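Local coordinates for probable transcriptional regulator phnF (PDB 2FA1), which probably regulates transcription as a GntR/HutC-family protein encoded with alkylphosphonate uptake and C-P lyase genes, and is represented here by its C-terminal effector-binding UTRA domain, at residues A[88-91]-A[95-98]; A[132-135]-A[140-143]. All blocks are in the same frame, centred on the assembly; numbering follows the deposited sequence.

Contact 1 precedes contact 2 along the chain, and their centres lie about 12 Å apart, both within the UTRA domain. Contact 1 leads from helix 86-94 into strand 98-109, an outermost strand of the chain's six-stranded antiparallel sheet. Contact 2 joins the next strand inward, 125-135, to the loop before strand 143-150. The two meet directly: Ile96 CG2 lies 3.7 Å from Arg135 CG, and Leu98 CD2 lies 3.8 Å from Ala142 CB. Gln16 adds a polar tie, its NE2 hydrogen-bonding to both Leu98 O and Asn133 OD1. The helix exit is thus packed against the adjoining strand end and loop, tying helix to sheet in the effector-binding domain.

Contact 1 (A[88-91]-A[95-98]); sequences DFLR and GIAL
Leu90 and Leu98 form the apolar side of this helix exit, with Leu90 CD2 3.7 Å from Leu98 CD1 and the two side chains crossing at about a right angle. In Leu90 the first torsion (chi1 179°) swings CG opposite the backbone N, and its CD2 branch makes the contact. The same methyl lies near a branch of a second residue, at 4.2 Å from Ile96 CG2, so one methyl meets both Leu98 and Ile96.

Arg91 makes the polar part of the contact. Its backbone O accepts the N-H of Gly95 at 2.7 Å, an i+4 to i bond bent to 141° at the hydrogen. Gly95 is the first residue to leave helical geometry, and its positive phi redirects the chain so that the following residues run back obliquely past Leu90 and Arg91. Ile96 O then faces the base of Arg91, 3.3 Å from Arg91 CA in a CA-H...O contact. Further out, Arg91 CD touches Ala97 CB at 4.0 Å, an aliphatic contact made by the middle of a charged side chain. The chain bends about the CG-CD bond (chi3 63°), turning the guanidinium back along the helix to Asp88, where Arg91 NH1 reaches Asp88 OD1 at 3.2 Å in a salt bridge. NH1 approaches OD1 from above the carboxylate plane, and the pairing leads the guanidinium away from the 95-98 segment.

Thr94 OG1 adds a polar link between the two segments, donating to Leu90 O and accepting from Ile96 N. Ile96 also packs on Leu74 from a loop, while Leu98 leans on Asn133 of strand 125-135, where helix 86-94 gives way to strand 98-109 at the margin of the sheet.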
loop_
_atom_site.group_PDB
_atom_site.type_symbol
_atom_site.label_atom_id
_atom_site.label_comp_id
_atom_site.label_asym_id
_atom_site.label_seq_id
_atom_site.Cartn_x
_atom_site.Cartn_y
_atom_site.Cartn_z
ATOM N N ASP A 88 8.845 12.264 15.325
ATOM C CA ASP A 88 8.506 13.245 16.355
ATOM C C ASP A 88 9.781 13.587 17.167
ATOM O O ASP A 88 10.002 14.745 17.487
ATOM C CB ASP A 88 7.386 12.753 17.266
ATOM C CG ASP A 88 6.030 12.626 16.562
ATOM O OD1 ASP A 88 5.830 13.179 15.469
ATOM O OD2 ASP A 88 5.159 11.937 17.152
ATOM N N PHE A 89 10.592 12.597 17.503
ATOM C CA PHE A 89 11.835 12.848 18.231
ATOM C C PHE A 89 12.739 13.764 17.414
ATOM O O PHE A 89 13.231 14.757 17.926
ATOM C CB PHE A 89 12.562 11.530 18.433
ATOM C CG PHE A 89 13.903 11.692 19.143
ATOM C CD1 PHE A 89 13.962 11.954 20.487
ATOM C CD2 PHE A 89 15.081 11.602 18.415
ATOM C CE1 PHE A 89 15.196 12.138 21.104
ATOM C CE2 PHE A 89 16.323 11.742 19.054
ATOM C CZ PHE A 89 16.338 11.992 20.386
ATOM N N LEU A 90 12.964 13.428 16.146
ATOM C CA LEU A 90 13.835 14.287 15.301
ATOM C C LEU A 90 13.292 15.738 15.242
ATOM O O LEU A 90 14.076 16.727 15.366
ATOM C CB LEU A 90 13.854 13.697 13.925
ATOM C CG LEU A 90 14.696 14.471 12.891
ATOM C CD1 LEU A 90 16.172 14.624 13.325
ATOM C CD2 LEU A 90 14.606 13.888 11.431
ATOM N N ARG A 91 11.957 15.851 15.098
ATOM C CA ARG A 91 11.354 17.191 14.991
ATOM C C ARG A 91 11.487 17.942 16.287
ATOM O O ARG A 91 11.909 19.126 16.262
ATOM C CB ARG A 91 9.884 17.131 14.522
ATOM C CG ARG A 91 9.395 18.589 14.180
ATOM C CD ARG A 91 7.901 18.577 13.990
ATOM N NE ARG A 91 7.338 18.180 15.269
ATOM C CZ ARG A 91 6.637 17.086 15.512
ATOM N NH1 ARG A 91 6.326 16.222 14.528
ATOM N NH2 ARG A 91 6.263 16.857 16.766
ATOM N N GLY A 95 13.844 20.445 14.917
ATOM C CA GLY A 95 12.880 21.252 14.100
ATOM C C GLY A 95 12.612 20.664 12.704
ATOM O O GLY A 95 11.778 21.180 11.962
ATOM N N ILE A 96 13.361 19.642 12.337
ATOM C CA ILE A 96 13.262 19.019 10.973
ATOM C C ILE A 96 11.993 18.184 10.903
ATOM O O ILE A 96 11.803 17.289 11.714
ATOM C CB ILE A 96 14.452 18.153 10.653
ATOM C CG1 ILE A 96 15.708 18.991 10.483
ATOM C CG2 ILE A 96 14.303 17.545 9.287
ATOM C CD1 ILE A 96 16.957 18.165 10.625
ATOM N N ALA A 97 11.118 18.468 9.929
ATOM C CA ALA A 97 9.861 17.648 9.806
ATOM C C ALA A 97 10.001 17.111 8.394
ATOM O O ALA A 97 10.133 17.837 7.408
ATOM C CB ALA A 97 8.564 18.462 10.019
ATOM N N LEU A 98 10.178 15.809 8.317
ATOM C CA LEU A 98 10.424 15.221 7.041
ATOM C C LEU A 98 9.120 15.084 6.274
ATOM O O LEU A 98 8.068 14.805 6.889
ATOM C CB LEU A 98 10.997 13.810 7.261
ATOM C CG LEU A 98 12.244 13.889 8.071
ATOM C CD1 LEU A 98 12.605 12.480 8.689
ATOM C CD2 LEU A 98 13.252 14.402 7.121
#

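Contact 2 (A[132-135]-A[140-143]); sequences LNHR and SPAE
Asn133 faces both Ala142 and Glu143 in a classic beta bulge, where strand 125-135 meets the start of strand 143-150 in the antiparallel sheet. The bonding pattern supports this: Asn133 O takes two N-H groups, Ala142 N at 2.7 Å in the carbonyl plane and Glu143 N at 3.2 Å from above that plane. Asn133 N returns a bond to Glu143 O at 2.9 Å, completing the hydrogen-bonded Asn133-Glu143 pair.

Followed outward, the Asn133 side chain runs alongside that of Glu143 in the same direction. CB already lies 3.8 Å from Glu143 OE2. CG sits beside the backbone N and lies 3.6 Å from Glu143 OE2; rotation about CB-CG (chi2 -58°) turns ND2 toward the carboxylate. ND2 donates to Glu143 OE2 at 2.6 Å, a short bond bent to 135° at the hydrogen; OE2 is approached nearly along its C-O axis but lies out of the amide plane, and the amide and carboxylate planes stand 38° apart. OD1, the other tip atom, accepts from Gln16. Glu143 OE1 is bonded to His67 and His87, so this buried carboxylate is held through both oxygens, and the flanking histidines may help stabilise its negative charge.

Across the turn, Pro141 lies over one face of the His134 ring and also meets Leu132. This is a CH-pi contact: Pro141 CB stands 3.9 Å from the centroid of the His134 ring, displaced from the ring centre.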
loop_
_atom_site.group_PDB
_atom_site.type_symbol
_atom_site.label_atom_id
_atom_site.label_comp_id
_atom_site.label_asym_id
_atom_site.label_seq_id
_atom_site.Cartn_x
_atom_site.Cartn_y
_atom_site.Cartn_z
ATOM N N LEU A 132 11.025 7.539 0.574
ATOM C CA LEU A 132 12.046 8.580 0.522
ATOM C C LEU A 132 11.425 9.856 1.069
ATOM O O LEU A 132 10.266 10.264 0.696
ATOM C CB LEU A 132 12.445 8.874 -0.943
ATOM C CG LEU A 132 13.463 7.887 -1.442
ATOM C CD1 LEU A 132 13.795 8.306 -2.893
ATOM C CD2 LEU A 132 14.734 7.889 -0.590
ATOM N N ASN A 133 12.168 10.482 2.000
ATOM C CA ASN A 133 11.670 11.611 2.772
ATOM C C ASN A 133 12.730 12.701 2.676
ATOM O O ASN A 133 13.934 12.421 2.477
ATOM C CB ASN A 133 11.465 11.251 4.258
ATOM C CG ASN A 133 10.366 10.240 4.466
ATOM O OD1 ASN A 133 9.210 10.423 4.094
ATOM N ND2 ASN A 133 10.730 9.114 5.083
ATOM N N HIS A 134 12.233 13.938 2.703
ATOM C CA HIS A 134 13.047 15.140 2.366
ATOM C C HIS A 134 12.797 16.190 3.425
ATOM O O HIS A 134 11.732 16.200 4.045
ATOM C CB HIS A 134 12.558 15.689 1.000
ATOM C CG HIS A 134 13.040 14.858 -0.166
ATOM N ND1 HIS A 134 12.357 13.738 -0.615
ATOM C CD2 HIS A 134 14.153 14.952 -0.936
ATOM C CE1 HIS A 134 13.025 13.200 -1.625
ATOM N NE2 HIS A 134 14.111 13.912 -1.845
ATOM N N ARG A 135 13.837 16.969 3.711
ATOM C CA ARG A 135 13.651 18.211 4.474
ATOM C C ARG A 135 13.108 19.163 3.422
ATOM O O ARG A 135 13.716 19.338 2.321
ATOM C CB ARG A 135 14.958 18.792 5.008
ATOM C CG ARG A 135 15.706 17.900 5.909
ATOM C CD ARG A 135 17.042 18.567 6.362
ATOM N NE ARG A 135 16.788 19.932 6.818
ATOM C CZ ARG A 135 17.651 20.687 7.506
ATOM N NH1 ARG A 135 18.867 20.231 7.776
ATOM N NH2 ARG A 135 17.282 21.924 7.883
ATOM N N SER A 140 18.443 16.194 -2.612
ATOM C CA SER A 140 18.937 15.135 -1.737
ATOM C C SER A 140 17.784 14.598 -0.849
ATOM O O SER A 140 17.178 15.388 -0.093
ATOM C CB SER A 140 20.037 15.730 -0.850
ATOM O OG SER A 140 21.118 16.310 -1.592
ATOM N N PRO A 141 17.395 13.288 -0.968
ATOM C CA PRO A 141 16.513 12.916 0.179
ATOM C C PRO A 141 17.296 12.968 1.501
ATOM O O PRO A 141 18.541 12.918 1.471
ATOM C CB PRO A 141 16.072 11.469 -0.108
ATOM C CG PRO A 141 16.568 11.155 -1.489
ATOM C CD PRO A 141 17.574 12.198 -1.951
ATOM N N ALA A 142 16.552 13.063 2.606
ATOM C CA ALA A 142 17.151 13.101 3.929
ATOM C C ALA A 142 17.211 11.670 4.443
ATOM O O ALA A 142 18.151 11.297 5.140
ATOM C CB ALA A 142 16.354 13.998 4.898
ATOM N N GLU A 143 16.192 10.873 4.103
ATOM C CA GLU A 143 16.018 9.580 4.831
ATOM C C GLU A 143 15.354 8.584 3.877
ATOM O O GLU A 143 14.428 8.990 3.145
ATOM C CB GLU A 143 15.120 9.711 6.041
ATOM C CG GLU A 143 14.868 8.335 6.855
ATOM C CD GLU A 143 13.530 8.247 7.493
ATOM O OE1 GLU A 143 13.386 7.553 8.492
ATOM O OE2 GLU A 143 12.512 8.750 6.990
#